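Local structure of catalase (Bacillus pumilus, 4QOM) at the interface of chains A and B. The protein catalyses the breakdown of hydrogen peroxide to water and oxygen with a haem cofactor, as a homotetramer. Sequence-based numbering; all coordinates share one arbitrary frame. Chains: chain A/B, Catalase.

The interface of chains A and B. Residues chain A 33-34, 39-40; chain B 34, 40.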
# COMPACT_ATOMS: atom_id res chain seq x y z
N PHE A 33 -29.42 -2.69 4.00
CA PHE A 33 -28.96 -2.01 5.16
C PHE A 33 -27.42 -2.02 5.28
O PHE A 33 -26.74 -2.99 4.91
CB PHE A 33 -29.58 -2.62 6.38
CG PHE A 33 -31.01 -2.18 6.54
CD1 PHE A 33 -31.32 -0.86 6.78
CD2 PHE A 33 -32.07 -3.11 6.39
CE1 PHE A 33 -32.62 -0.43 6.90
CE2 PHE A 33 -33.38 -2.68 6.51
CZ PHE A 33 -33.64 -1.35 6.75
N LEU A 34 -26.93 -0.93 5.83
CA LEU A 34 -25.52 -0.80 6.18
C LEU A 34 -25.05 -1.79 7.27
O LEU A 34 -23.93 -2.34 7.21
CB LEU A 34 -25.22 0.63 6.61
CG LEU A 34 -23.71 1.00 6.80
CD1 LEU A 34 -22.97 0.79 5.53
CD2 LEU A 34 -23.54 2.46 7.27
N LEU A 39 -21.97 -9.27 4.93
CA LEU A 39 -21.93 -8.83 3.53
C LEU A 39 -20.69 -7.96 3.30
O LEU A 39 -19.92 -8.16 2.34
CB LEU A 39 -23.15 -8.02 3.11
CG LEU A 39 -23.19 -7.39 1.72
CD1 LEU A 39 -23.18 -8.42 0.59
CD2 LEU A 39 -24.39 -6.45 1.61
N ILE A 40 -20.55 -6.94 4.17
CA ILE A 40 -19.51 -5.96 3.93
C ILE A 40 -18.15 -6.65 4.11
O ILE A 40 -17.21 -6.39 3.34
CB ILE A 40 -19.66 -4.73 4.83
CG1 ILE A 40 -21.00 -4.04 4.51
CG2 ILE A 40 -18.49 -3.77 4.67
CD1 ILE A 40 -21.13 -3.56 3.08
N LEU B 34 -27.31 1.27 2.99
CA LEU B 34 -26.04 1.12 2.26
C LEU B 34 -25.98 2.10 1.07
O LEU B 34 -24.89 2.61 0.76
CB LEU B 34 -25.92 -0.36 1.79
CG LEU B 34 -24.60 -0.73 1.09
CD1 LEU B 34 -23.44 -0.50 2.03
CD2 LEU B 34 -24.63 -2.20 0.64
N ILE B 40 -20.72 7.15 2.54
CA ILE B 40 -19.68 6.16 2.42
C ILE B 40 -18.41 6.80 1.83
O ILE B 40 -17.28 6.55 2.26
CB ILE B 40 -20.15 4.90 1.68
CG1 ILE B 40 -21.33 4.27 2.40
CG2 ILE B 40 -18.96 3.93 1.46
CD1 ILE B 40 -20.99 3.82 3.79
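A:Leu34 and B:Leu34 meet through their CD1 methyls, 3.8 Å from A:Leu34 CD1 to B:Leu34 CD1, with the two side chains crossing at about a right angle next to the two-fold axis. In both copies CG lies anti to the backbone N and beside the carbonyl carbon (chi1 -171° in A:Leu34, -176° in B:Leu34), which turns one branch of each fork toward its twin. An isoleucine from the helix 37-46 of each subunit closes on this pair. Each comes in nearly antiparallel to the leucine of the other chain, its end methyl directed at the leucine CD1: A:Ile40 CD1 lies 4.0 Å from B:Leu34 CD1, and B:Ile40 CD1 keeps the same spacing from A:Leu34 CD1. Each leucine CD1 is thus touched by both the leucine and the isoleucine of the other chain, and the four methyls form a small hydrocarbon cluster with the isoleucines at its two ends. The other branch of B:Leu34 points toward A:Leu39, at the longer separation of 4.4 Å between their CD2 methyls.

Farther out the contact passes to the main chain. CB of B:Leu34 packs against the peptide carbonyl of A:Phe33, 4.1 Å from its C atom, while the phenyl ring of A:Phe33 is directed away from the cluster. Next to it the backbone nitrogens of A:Leu34 and B:Leu34 lie 3.6 Å apart across the two-fold axis. No nitrogen or oxygen of one chain comes close enough here to bond with one of the other, and the contact between these residues is one of apolar packing. It joins the N-terminal arms of two subunits with matched apolar surfaces and probably helps to keep the catalase tetramer together.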